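Local structure of periplasmic binding protein/LacI transcriptional regulator (Alkaliphilus metalliredigens, 3CTP) at residues I136-F141 with D147-I152; I271-Y276 with I318-T323. The protein binds beta-D-xylulofuranose in a cleft between two lobes and, as a member of the LacI family, probably acts as a DNA-binding transcriptional repressor. All coordinates share one frame; numbering follows the deposited sequence.

The two contacts lie on opposite sides of the chain's centre, their centres about 33 Å apart and their nearest atoms about 15 Å apart. Contact 1 is buried: two neighbouring parallel strands, 138-141 and 151-154, meet through backbone hydrogen bonds and apolar packing, and one end of the pair approaches the bound sugar. Contact 2 is at the surface, where the short helix 271-274 faces the loop after strand 311-318, the strand that borders 151-154 in the same mixed sheet. There the chemistry is charged, with a loose carboxylate-guanidinium pair whose members both have stronger partners elsewhere, one of them on the second subunit of the assembly.

Contact 1: I136-F141 with D147-I152; sequences IPVVAF and DNIITI
Ile149, still in the loop, points at the neighbouring strand and sets its CG2 methyl against Val138 and Ala140. The valine and isoleucine side chains meet at a slant, with Val138 CG1 3.9 Å from Ile149 CG2. That methyl stands anti to the backbone N and also reaches Ala140 CB at 4.1 Å, while the CG1 branch carries CD1 past the same valine. Ala140 and Thr151 share one face of the sheet; Phe141 and Ile152 share the other. Ile152 bends its chain at chi2 (89°), which brings the terminal CD1 back across the strand gap to 3.8 Å from Val139 CB. Next to it, Phe141 CD1 lies 3.3 Å from Ile152 O, and the carbonyl meets the ring obliquely.

The backbones join in parallel register, Ala140 beside Thr151 and Phe141 beside Ile152. Ala140 is gripped on both its polar atoms: its N donates to Ile150 O at 2.9 Å, and its O accepts from Ile152 N at 2.8 Å, the latter nearly straight at 169°. Toward Val138 and Ile150 the two backbones are farther apart, and a water bridges them, donating to Val138 O at 2.7 Å and accepting from Ile150 N.

On its other edge strand 138-141 bonds to strand 119-123, while Ile293 of helix 286-302 packs on Val139. Phe141 touches Phe74 and Phe75 of the ligand pocket, and its side chain comes to about 4 Å from the bound beta-D-xylulofuranose. Pocket residue Glu142 follows directly. Parallel strands with ligand contacts near their C-terminal ends are characteristic of the lobes of the type I periplasmic-binding-protein fold, here the N-terminal one; this pair is joined by a short loop without a helix.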
# COMPACT_ATOMS: atom_id res chain seq x y z
N ILE A 136 -21.05 -20.79 0.46
CA ILE A 136 -19.66 -20.82 0.04
C ILE A 136 -18.87 -20.75 1.33
O ILE A 136 -19.25 -20.03 2.24
CB ILE A 136 -19.32 -19.60 -0.83
CG1 ILE A 136 -20.00 -19.70 -2.20
CG2 ILE A 136 -17.82 -19.49 -1.04
CD1 ILE A 136 -19.64 -18.55 -3.14
N PRO A 137 -17.77 -21.51 1.42
CA PRO A 137 -16.95 -21.48 2.64
C PRO A 137 -16.40 -20.09 2.91
O PRO A 137 -15.93 -19.41 1.98
CB PRO A 137 -15.78 -22.43 2.30
CG PRO A 137 -16.43 -23.44 1.32
CD PRO A 137 -17.38 -22.60 0.49
N VAL A 138 -16.43 -19.68 4.18
CA VAL A 138 -15.93 -18.37 4.60
C VAL A 138 -15.12 -18.54 5.87
O VAL A 138 -15.52 -19.32 6.77
CB VAL A 138 -17.11 -17.39 4.96
CG1 VAL A 138 -16.56 -16.08 5.55
CG2 VAL A 138 -17.97 -17.11 3.74
N VAL A 139 -13.98 -17.85 5.97
CA VAL A 139 -13.31 -17.62 7.25
C VAL A 139 -13.14 -16.11 7.42
O VAL A 139 -13.14 -15.37 6.43
CB VAL A 139 -11.96 -18.31 7.39
CG1 VAL A 139 -12.15 -19.83 7.27
CG2 VAL A 139 -10.95 -17.82 6.32
N ALA A 140 -13.05 -15.65 8.67
CA ALA A 140 -13.03 -14.20 8.94
C ALA A 140 -11.73 -13.81 9.58
O ALA A 140 -11.19 -14.55 10.40
CB ALA A 140 -14.16 -13.84 9.91
N PHE A 141 -11.20 -12.65 9.18
CA PHE A 141 -10.07 -12.03 9.91
C PHE A 141 -10.58 -10.91 10.85
O PHE A 141 -11.27 -9.98 10.39
CB PHE A 141 -9.01 -11.50 8.90
CG PHE A 141 -7.86 -10.76 9.55
CD1 PHE A 141 -6.97 -11.42 10.40
CD2 PHE A 141 -7.66 -9.40 9.31
CE1 PHE A 141 -5.90 -10.72 10.99
CE2 PHE A 141 -6.60 -8.70 9.91
CZ PHE A 141 -5.73 -9.36 10.73
N ASP A 147 -21.78 -17.26 14.31
CA ASP A 147 -21.20 -18.23 15.21
C ASP A 147 -20.67 -19.45 14.46
O ASP A 147 -19.90 -20.25 15.03
CB ASP A 147 -22.25 -18.66 16.25
CG ASP A 147 -22.63 -17.53 17.17
OD1 ASP A 147 -21.87 -16.55 17.24
OD2 ASP A 147 -23.69 -17.60 17.83
N ASN A 148 -21.05 -19.61 13.20
CA ASN A 148 -20.58 -20.77 12.47
C ASN A 148 -19.47 -20.46 11.47
O ASN A 148 -19.17 -21.27 10.62
CB ASN A 148 -21.73 -21.54 11.80
CG ASN A 148 -22.37 -20.78 10.68
OD1 ASN A 148 -22.22 -19.56 10.58
ND2 ASN A 148 -23.12 -21.49 9.84
N ILE A 149 -18.81 -19.30 11.66
CA ILE A 149 -17.65 -18.91 10.82
C ILE A 149 -16.44 -18.70 11.73
O ILE A 149 -16.52 -17.96 12.71
CB ILE A 149 -17.97 -17.61 10.04
CG1 ILE A 149 -19.06 -17.91 9.00
CG2 ILE A 149 -16.70 -17.03 9.38
CD1 ILE A 149 -19.62 -16.63 8.35
N ILE A 150 -15.34 -19.38 11.41
CA ILE A 150 -14.11 -19.27 12.20
C ILE A 150 -13.52 -17.88 12.06
O ILE A 150 -13.46 -17.35 10.96
CB ILE A 150 -13.06 -20.24 11.65
CG1 ILE A 150 -13.51 -21.69 11.92
CG2 ILE A 150 -11.67 -19.98 12.33
CD1 ILE A 150 -12.64 -22.74 11.19
N THR A 151 -13.05 -17.33 13.17
CA THR A 151 -12.41 -16.00 13.17
C THR A 151 -10.94 -16.16 13.58
O THR A 151 -10.64 -16.77 14.63
CB THR A 151 -13.11 -15.07 14.19
OG1 THR A 151 -14.53 -15.08 13.97
CG2 THR A 151 -12.59 -13.64 14.08
N ILE A 152 -10.03 -15.62 12.76
CA ILE A 152 -8.60 -15.68 13.02
C ILE A 152 -8.16 -14.24 13.34
O ILE A 152 -8.56 -13.30 12.66
CB ILE A 152 -7.83 -16.16 11.75
CG1 ILE A 152 -8.28 -17.56 11.28
CG2 ILE A 152 -6.31 -16.18 11.99
CD1 ILE A 152 -9.50 -17.58 10.26
O HOH W 1 -15.35 -20.90 8.99

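Contact 2: I271-Y276 with I318-T323; sequences IGELLY and IERETT
The guanidinium of Arg320 is approached obliquely by Glu273 and Gly272 from one side of its plane, while Ile318 CG2 lies over the other face, 3.6 Å above the plane and offset toward the rim. Glu273 OE1 stands 3.4 Å from Arg320 NE but far from the guanidinium plane; none of the guanidinium hydrogens is aimed at the oxygen, and the attraction in this salt bridge is purely electrostatic. The two flat groups are almost perpendicular, their planes 86° apart. Gly272 C, at 4.1 Å from Arg320 NH1, marks the helix backbone on the same side as the carboxylate.

What fixes the rotation of the guanidinium lies outside the pair: NH1 bonds to Leu279 O and NH2 to Asn268 OD1. The arginine chain runs extended from CG to NE, carrying the charge from the loop to the helix. Glu273 answers with a bent chain (chi2 49°) that brings OE1 toward Arg320, leaving OE2 to form a salt bridge with Arg248 of the second subunit. The carboxylate thus sits between two arginines from different chains, which probably helps to stabilise its negative charge.

At the exposed end, Tyr276 CD1 is 4.4 Å from Glu321 OE1, a loose oblique approach; that oxygen is hydrogen-bonded to Ser278 N.

Ile271 packs on Ile271 of the second subunit, so the helix has one side on this loop and another on the dimer partner. The contact is peripheral packing in the C-terminal lobe of a periplasmic-binding-protein-like domain, joining a short helix to the loop after strand 311-318 beside the subunit interface.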
# COMPACT_ATOMS: atom_id res chain seq x y z
N ILE A 271 5.78 0.22 6.93
CA ILE A 271 5.89 1.68 7.07
C ILE A 271 6.70 2.06 8.30
O ILE A 271 7.35 3.12 8.33
CB ILE A 271 4.49 2.34 7.08
CG1 ILE A 271 4.60 3.86 6.93
CG2 ILE A 271 3.73 1.98 8.33
CD1 ILE A 271 5.04 4.27 5.52
N GLY A 272 6.68 1.23 9.33
CA GLY A 272 7.42 1.54 10.56
C GLY A 272 8.94 1.49 10.42
O GLY A 272 9.68 2.15 11.17
N GLU A 273 9.42 0.73 9.43
CA GLU A 273 10.85 0.61 9.20
C GLU A 273 11.28 1.57 8.12
O GLU A 273 12.42 2.07 8.06
CB GLU A 273 11.20 -0.85 8.84
CG GLU A 273 12.69 -1.12 8.67
CD GLU A 273 13.56 -0.58 9.81
OE1 GLU A 273 13.37 -1.01 10.97
OE2 GLU A 273 14.46 0.26 9.53
N LEU A 274 10.34 1.90 7.25
CA LEU A 274 10.65 2.73 6.13
C LEU A 274 10.89 4.15 6.60
O LEU A 274 11.79 4.82 6.08
CB LEU A 274 9.47 2.68 5.15
CG LEU A 274 9.65 3.50 3.90
CD1 LEU A 274 10.94 3.11 3.22
CD2 LEU A 274 8.45 3.23 3.02
N LEU A 275 10.13 4.61 7.60
CA LEU A 275 10.27 5.97 8.17
C LEU A 275 11.21 6.12 9.40
O LEU A 275 11.71 5.15 9.93
CB LEU A 275 8.91 6.55 8.52
CG LEU A 275 8.08 5.79 9.60
CD1 LEU A 275 8.89 5.41 10.84
CD2 LEU A 275 6.92 6.62 10.01
N TYR A 276 11.40 7.37 9.86
CA TYR A 276 12.51 7.74 10.76
C TYR A 276 12.11 8.80 11.78
O TYR A 276 11.47 9.80 11.42
CB TYR A 276 13.68 8.25 9.92
CG TYR A 276 14.85 8.78 10.71
CD1 TYR A 276 16.03 8.06 10.82
CD2 TYR A 276 14.78 10.02 11.33
CE1 TYR A 276 17.11 8.54 11.54
CE2 TYR A 276 15.86 10.51 12.06
CZ TYR A 276 17.02 9.77 12.15
OH TYR A 276 18.09 10.26 12.87
N ILE A 318 8.31 -5.09 19.33
CA ILE A 318 9.49 -4.83 18.48
C ILE A 318 10.01 -3.44 18.87
O ILE A 318 9.37 -2.42 18.57
CB ILE A 318 9.12 -4.81 16.98
CG1 ILE A 318 8.39 -6.09 16.58
CG2 ILE A 318 10.38 -4.55 16.11
CD1 ILE A 318 9.19 -7.34 16.72
N GLU A 319 11.13 -3.39 19.59
CA GLU A 319 11.63 -2.11 20.08
C GLU A 319 12.50 -1.46 19.01
O GLU A 319 13.44 -2.09 18.54
CB GLU A 319 12.49 -2.31 21.35
CG GLU A 319 11.72 -2.64 22.59
CD GLU A 319 12.62 -2.55 23.84
OE1 GLU A 319 13.11 -1.43 24.17
OE2 GLU A 319 12.81 -3.60 24.48
N ARG A 320 12.17 -0.23 18.63
CA ARG A 320 12.96 0.52 17.68
C ARG A 320 13.30 1.89 18.25
O ARG A 320 13.63 1.99 19.43
CB ARG A 320 12.25 0.61 16.34
CG ARG A 320 11.92 -0.75 15.73
CD ARG A 320 11.60 -0.59 14.27
NE ARG A 320 11.38 -1.86 13.58
CZ ARG A 320 10.20 -2.23 13.07
NH1 ARG A 320 9.12 -1.45 13.22
NH2 ARG A 320 10.11 -3.37 12.42
N GLU A 321 13.27 2.93 17.42
CA GLU A 321 13.87 4.21 17.82
C GLU A 321 12.91 5.24 18.39
O GLU A 321 13.35 6.27 18.92
CB GLU A 321 14.64 4.83 16.63
CG GLU A 321 15.87 4.04 16.16
CD GLU A 321 16.39 4.53 14.80
OE1 GLU A 321 15.60 5.07 13.98
OE2 GLU A 321 17.60 4.37 14.53
N THR A 322 11.59 4.98 18.30
CA THR A 322 10.64 5.96 18.84
C THR A 322 10.32 5.79 20.33
O THR A 322 9.49 6.52 20.88
CB THR A 322 9.32 5.95 18.04
OG1 THR A 322 8.80 4.63 18.09
CG2 THR A 322 9.59 6.32 16.58
N THR A 323 10.95 4.80 20.97
CA THR A 323 10.92 4.74 22.44
C THR A 323 12.37 4.66 22.90
O THR A 323 13.25 4.24 22.13
CB THR A 323 10.13 3.52 22.97
OG1 THR A 323 10.62 2.32 22.35
CG2 THR A 323 8.67 3.69 22.61